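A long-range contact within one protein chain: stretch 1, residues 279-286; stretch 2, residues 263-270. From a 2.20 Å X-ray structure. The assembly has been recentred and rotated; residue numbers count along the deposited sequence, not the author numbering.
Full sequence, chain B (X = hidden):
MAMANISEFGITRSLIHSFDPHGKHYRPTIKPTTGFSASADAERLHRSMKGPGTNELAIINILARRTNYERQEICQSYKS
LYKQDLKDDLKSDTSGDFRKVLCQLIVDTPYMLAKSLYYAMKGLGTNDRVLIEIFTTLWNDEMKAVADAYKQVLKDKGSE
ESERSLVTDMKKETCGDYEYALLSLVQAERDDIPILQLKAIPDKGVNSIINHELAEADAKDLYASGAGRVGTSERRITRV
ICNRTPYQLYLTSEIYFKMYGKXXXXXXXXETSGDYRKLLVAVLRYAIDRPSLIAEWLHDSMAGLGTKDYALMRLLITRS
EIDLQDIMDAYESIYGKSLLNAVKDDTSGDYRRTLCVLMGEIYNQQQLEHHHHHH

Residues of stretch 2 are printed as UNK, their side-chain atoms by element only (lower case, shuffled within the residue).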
ATOM      1  N   LEU B 279       4.319   6.580   5.308  1.00 24.57           N
ATOM      2  CA  LEU B 279       5.365   7.591   5.200  1.00 25.69           C
ATOM      3  C   LEU B 279       5.876   7.988   6.604  1.00 23.42           C
ATOM      4  O   LEU B 279       7.075   7.929   6.882  1.00 25.45           O
ATOM      5  CB  LEU B 279       4.860   8.811   4.414  1.00 23.42           C
ATOM      6  CG  LEU B 279       5.809  10.019   4.364  1.00 30.49           C
ATOM      7  CD1 LEU B 279       7.138   9.604   3.783  1.00 24.54           C
ATOM      8  CD2 LEU B 279       5.230  11.196   3.567  1.00 31.89           C
ATOM      9  N   LEU B 280       4.965   8.369   7.494  1.00 26.60           N
ATOM     10  CA  LEU B 280       5.351   8.724   8.866  1.00 24.32           C
ATOM     11  C   LEU B 280       6.095   7.576   9.544  1.00 29.48           C
ATOM     12  O   LEU B 280       7.118   7.788  10.199  1.00 31.52           O
ATOM     13  CB  LEU B 280       4.122   9.092   9.699  1.00 27.59           C
ATOM     14  CG  LEU B 280       3.339  10.334   9.257  1.00 29.94           C
ATOM     15  CD1 LEU B 280       2.120  10.572  10.139  1.00 25.37           C
ATOM     16  CD2 LEU B 280       4.251  11.521   9.307  1.00 26.15           C
ATOM     17  N   VAL B 281       5.588   6.355   9.385  1.00 32.55           N
ATOM     18  CA  VAL B 281       6.230   5.207  10.020  1.00 26.39           C
ATOM     19  C   VAL B 281       7.620   4.987   9.458  1.00 25.16           C
ATOM     20  O   VAL B 281       8.583   4.765  10.214  1.00 28.52           O
ATOM     21  CB  VAL B 281       5.405   3.921   9.890  1.00 33.10           C
ATOM     22  CG1 VAL B 281       6.279   2.714  10.218  1.00 28.93           C
ATOM     23  CG2 VAL B 281       4.170   3.978  10.802  1.00 26.56           C
ATOM     24  N   ALA B 282       7.730   5.068   8.133  1.00 21.48           N
ATOM     25  CA  ALA B 282       9.041   4.977   7.490  1.00 25.77           C
ATOM     26  C   ALA B 282      10.018   6.006   8.076  1.00 25.16           C
ATOM     27  O   ALA B 282      11.131   5.654   8.484  1.00 25.54           O
ATOM     28  CB  ALA B 282       8.927   5.161   5.984  1.00 16.61           C
ATOM     29  N   VAL B 283       9.616   7.274   8.100  1.00 25.85           N
ATOM     30  CA  VAL B 283      10.516   8.331   8.569  1.00 20.67           C
ATOM     31  C   VAL B 283      10.940   8.120  10.028  1.00 23.09           C
ATOM     32  O   VAL B 283      12.124   8.224  10.363  1.00 21.10           O
ATOM     33  CB  VAL B 283       9.901   9.725   8.395  1.00 23.65           C
ATOM     34  CG1 VAL B 283      10.775  10.808   9.091  1.00 26.01           C
ATOM     35  CG2 VAL B 283       9.700  10.047   6.905  1.00 25.55           C
ATOM     36  N   LEU B 284       9.979   7.802  10.891  1.00 23.51           N
ATOM     37  CA  LEU B 284      10.272   7.573  12.310  1.00 27.31           C
ATOM     38  C   LEU B 284      11.234   6.407  12.475  1.00 32.62           C
ATOM     39  O   LEU B 284      12.221   6.494  13.225  1.00 33.78           O
ATOM     40  CB  LEU B 284       8.988   7.298  13.102  1.00 25.62           C
ATOM     41  CG  LEU B 284       9.161   7.099  14.616  1.00 26.20           C
ATOM     42  CD1 LEU B 284       9.999   8.216  15.234  1.00 29.47           C
ATOM     43  CD2 LEU B 284       7.796   6.969  15.297  1.00 27.38           C
ATOM     44  N   ARG B 285      10.952   5.326  11.749  1.00 28.97           N
ATOM     45  CA  ARG B 285      11.746   4.113  11.873  1.00 30.05           C
ATOM     46  C   ARG B 285      13.107   4.306  11.232  1.00 30.14           C
ATOM     47  O   ARG B 285      14.089   3.699  11.658  1.00 24.95           O
ATOM     48  CB  ARG B 285      11.001   2.907  11.286  1.00 25.57           C
ATOM     49  CG  ARG B 285       9.741   2.512  12.068  1.00 24.37           C
ATOM     50  CD  ARG B 285       9.139   1.161  11.566  1.00 29.85           C
ATOM     51  NE  ARG B 285      10.023   0.031  11.859  1.00 30.15           N
ATOM     52  CZ  ARG B 285       9.970  -1.162  11.268  1.00 29.90           C
ATOM     53  NH1 ARG B 285       9.069  -1.426  10.320  1.00 23.23           N
ATOM     54  NH2 ARG B 285      10.840  -2.092  11.619  1.00 29.78           N
ATOM     55  N   TYR B 286      13.182   5.179  10.226  1.00 25.79           N
ATOM     56  CA  TYR B 286      14.479   5.512   9.654  1.00 24.88           C
ATOM     57  C   TYR B 286      15.382   6.067  10.751  1.00 24.42           C
ATOM     58  O   TYR B 286      16.609   5.881  10.748  1.00 24.29           O
ATOM     59  CB  TYR B 286      14.343   6.548   8.534  1.00 30.05           C
ATOM     60  CG  TYR B 286      15.653   6.759   7.815  1.00 25.92           C
ATOM     61  CD1 TYR B 286      16.458   7.861   8.082  1.00 20.06           C
ATOM     62  CD2 TYR B 286      16.105   5.827   6.901  1.00 26.34           C
ATOM     63  CE1 TYR B 286      17.680   8.031   7.419  1.00 26.70           C
ATOM     64  CE2 TYR B 286      17.309   5.984   6.243  1.00 25.90           C
ATOM     65  CZ  TYR B 286      18.095   7.073   6.496  1.00 31.26           C
ATOM     66  OH  TYR B 286      19.296   7.179   5.818  1.00 27.71           O
ATOM     67  N   UNK B 263       4.264   4.151  22.929  1.00 44.25           N
ATOM     68  CA  UNK B 263       5.348   4.554  22.030  1.00 43.70           C
ATOM     69  C   UNK B 263       4.854   5.605  21.048  1.00 36.65           C
ATOM     70  O   UNK B 263       3.655   5.695  20.767  1.00 40.65           O
ATOM     71  c   UNK B 263       5.998   3.381  21.255  1.00 33.20           C
ATOM     72  o   UNK B 263       5.063   2.831  20.314  1.00 41.99           O
ATOM     73  c   UNK B 263       6.456   2.297  22.209  1.00 36.37           C
ATOM     74  N   UNK B 264       5.777   6.413  20.544  1.00 40.62           N
ATOM     75  CA  UNK B 264       5.433   7.399  19.531  1.00 40.63           C
ATOM     76  C   UNK B 264       5.012   6.663  18.261  1.00 40.14           C
ATOM     77  O   UNK B 264       4.091   7.085  17.561  1.00 37.66           O
ATOM     78  c   UNK B 264       6.616   8.326  19.258  1.00 33.55           C
ATOM     79  c   UNK B 264       5.117  10.088  18.247  1.00 30.75           C
ATOM     80  c   UNK B 264       6.415   9.295  18.092  1.00 31.92           C
ATOM     81  c   UNK B 264       7.626  10.216  17.981  1.00 27.11           C
ATOM     82  N   UNK B 265       5.678   5.547  17.985  1.00 34.33           N
ATOM     83  CA  UNK B 265       5.297   4.693  16.854  1.00 32.73           C
ATOM     84  C   UNK B 265       3.849   4.229  16.991  1.00 39.96           C
ATOM     85  O   UNK B 265       3.050   4.378  16.061  1.00 37.52           O
ATOM     86  c   UNK B 265       6.228   3.474  16.739  1.00 29.96           C
ATOM     87  c   UNK B 265       6.794   1.288  15.571  1.00 37.65           C
ATOM     88  c   UNK B 265       5.954   2.563  15.532  1.00 35.08           C
ATOM     89  c   UNK B 265       6.176   3.314  14.214  1.00 31.00           C
ATOM     90  N   UNK B 266       3.510   3.671  18.154  1.00 33.90           N
ATOM     91  CA  UNK B 266       2.160   3.184  18.393  1.00 43.49           C
ATOM     92  C   UNK B 266       1.177   4.295  18.147  1.00 38.74           C
ATOM     93  O   UNK B 266       0.130   4.098  17.537  1.00 42.56           O
ATOM     94  c   UNK B 266       2.532   0.927  21.552  1.00 65.97           C
ATOM     95  o   UNK B 266       2.615  -0.282  21.855  1.00 66.70           O
ATOM     96  c   UNK B 266       2.503   1.293  20.074  1.00 56.34           C
ATOM     97  c   UNK B 266       2.004   2.701  19.836  1.00 48.45           C
ATOM     98  o   UNK B 266       2.474   1.841  22.407  1.00 64.60           O
ATOM     99  N   UNK B 267       1.517   5.468  18.659  1.00 41.00           N
ATOM    100  CA  UNK B 267       0.660   6.632  18.539  1.00 40.36           C
ATOM    101  C   UNK B 267       0.391   6.899  17.070  1.00 37.30           C
ATOM    102  O   UNK B 267      -0.762   6.968  16.635  1.00 40.17           O
ATOM    103  c   UNK B 267       0.766  10.324  18.694  1.00 44.15           C
ATOM    104  n   UNK B 267      -0.795   9.132  19.648  1.00 55.11           N
ATOM    105  c   UNK B 267      -1.280  10.350  19.485  1.00 49.30           C
ATOM    106  c   UNK B 267       0.493   9.084  19.163  1.00 47.37           C
ATOM    107  n   UNK B 267      -0.350  11.093  18.911  1.00 47.98           N
ATOM    108  c   UNK B 267       1.323   7.842  19.205  1.00 41.70           C
ATOM    109  N   UNK B 268       1.463   7.041  16.303  1.00 37.65           N
ATOM    110  CA  UNK B 268       1.331   7.307  14.874  1.00 39.26           C
ATOM    111  C   UNK B 268       0.503   6.224  14.199  1.00 39.62           C
ATOM    112  O   UNK B 268      -0.388   6.512  13.405  1.00 32.65           O
ATOM    113  c   UNK B 268       2.590   7.215  12.698  1.00 34.16           C
ATOM    114  c   UNK B 268       4.679   9.062  14.031  1.00 38.69           C
ATOM    115  c   UNK B 268       2.706   7.437  14.206  1.00 39.05           C
ATOM    116  c   UNK B 268       3.303   8.812  14.559  1.00 41.61           C
ATOM    117  N   UNK B 269       0.780   4.975  14.547  1.00 43.18           N
ATOM    118  CA  UNK B 269       0.115   3.848  13.905  1.00 39.85           C
ATOM    119  C   UNK B 269      -1.388   3.786  14.174  1.00 47.69           C
ATOM    120  O   UNK B 269      -2.151   3.274  13.355  1.00 47.66           O
ATOM    121  c   UNK B 269       2.140   2.371  13.596  1.00 52.58           C
ATOM    122  o   UNK B 269       2.713   0.688  15.180  1.00 63.40           O
ATOM    123  o   UNK B 269       3.578   0.542  13.157  1.00 60.09           O
ATOM    124  c   UNK B 269       2.859   1.109  14.008  1.00 59.26           C
ATOM    125  c   UNK B 269       0.803   2.542  14.291  1.00 44.79           C
ATOM    126  N   UNK B 270      -1.823   4.329  15.303  1.00 54.82           N
ATOM    127  CA  UNK B 270      -3.241   4.297  15.630  1.00 55.52           C
ATOM    128  C   UNK B 270      -3.987   5.557  15.197  1.00 52.06           C
ATOM    129  O   UNK B 270      -5.208   5.556  15.116  1.00 62.51           O
ATOM    130  o   UNK B 270      -2.824   5.019  17.921  1.00 68.60           O
ATOM    131  c   UNK B 270      -3.450   4.029  17.126  1.00 63.44           C
TER

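Position 263 carries three side-chain atoms: one carbon bearing an oxygen and a second carbon. None reaches stretch 1. A first carbon with one oxygen and one carbon arm is threonine. The place of Thr 263 is the N-cap, just before the helix. The backbone N of position 266 donates to Thr 263 OG1 at 2.8 Å, so the hydroxyl serves an amide in the first turn, where no preceding carbonyl is available. Threonine suits such a site because its short side chain can fold back over the helix end.

Position 264 has four carbons, forked at the second, and points toward stretch 1, where it touches Leu 284. That is leucine: a branch at the first carbon would have meant isoleucine. The fork carbon, Leu 264 CG, lies 3.9 Å from Leu 284 CD2, and the residue is buried, as befits an apolar side chain.

Position 265 repeats the pattern, four carbons forked at the second, and touches Val 281, Leu 284 and Arg 285; it is again leucine. Its CA-to-CB bond points sideways, but with chi1 t and chi2 p the end comes nearer the other helix. Leu 265 CD1 lies 4.0 Å from Val 281 CG2 and 4.2 Å from Arg 285 CG, so a long apolar side chain meets both a valine methyl and the aliphatic part of an arginine.

Position 266 shows three carbons in a row, the third carrying two oxygens: a glutamate. It points away from stretch 1 and is exposed, a fitting place for a carboxylate. Glu 266 OE1 also accepts from Thr 263 N at 3.0 Å, completing a reciprocal pair with the capping bond.

At position 267 a single carbon leads to a five-membered ring of three carbons and two nitrogens, out of reach of stretch 1, which identifies histidine. The ring of His 267 is buried, and a hydrogen bond at NE2 elsewhere in the structure offsets the cost of burying a polar group.

Position 268 has four carbons forked at the first, one arm two carbons long, and touches Leu 280, Val 281 and Leu 284; hence isoleucine. Pointing toward stretch 1, it uses both arms: Ile 268 CG2 is 3.9 Å from Leu 280 CB, while Ile 268 CD1 is 4.0 Å from Leu 284 CD2. Beta branching lets one residue touch two successive turns.

Position 269 has three carbons and two terminal oxygens and touches Val 281: another glutamate. Its closest approach is made by the methylene Glu 269 CG, 3.8 Å from Val 281 CG2. An apolar stem with a charged end suits this partly exposed edge.

Position 270 has one carbon and one oxygen, without contact to stretch 1: serine, its hydroxyl at home on an exposed helix position.

The two helices run nearly antiparallel, at 170°, with axes 9.9 Å apart at closest approach. No hydrogen bond crosses between the stretches; apolar packing buries 353 Å², both sides summed. Leu 284 is central, its CD2 touching Leu 264, Leu 265 and Ile 268, and coming within 3.7 Å of Leu 265 N. Val 281 CG2 meets Leu 265, Ile 268 and Glu 269, so Leu 265 and Ile 268 are shared, making the patch continuous.

Stretch 2 (263-270) TLLEHIES
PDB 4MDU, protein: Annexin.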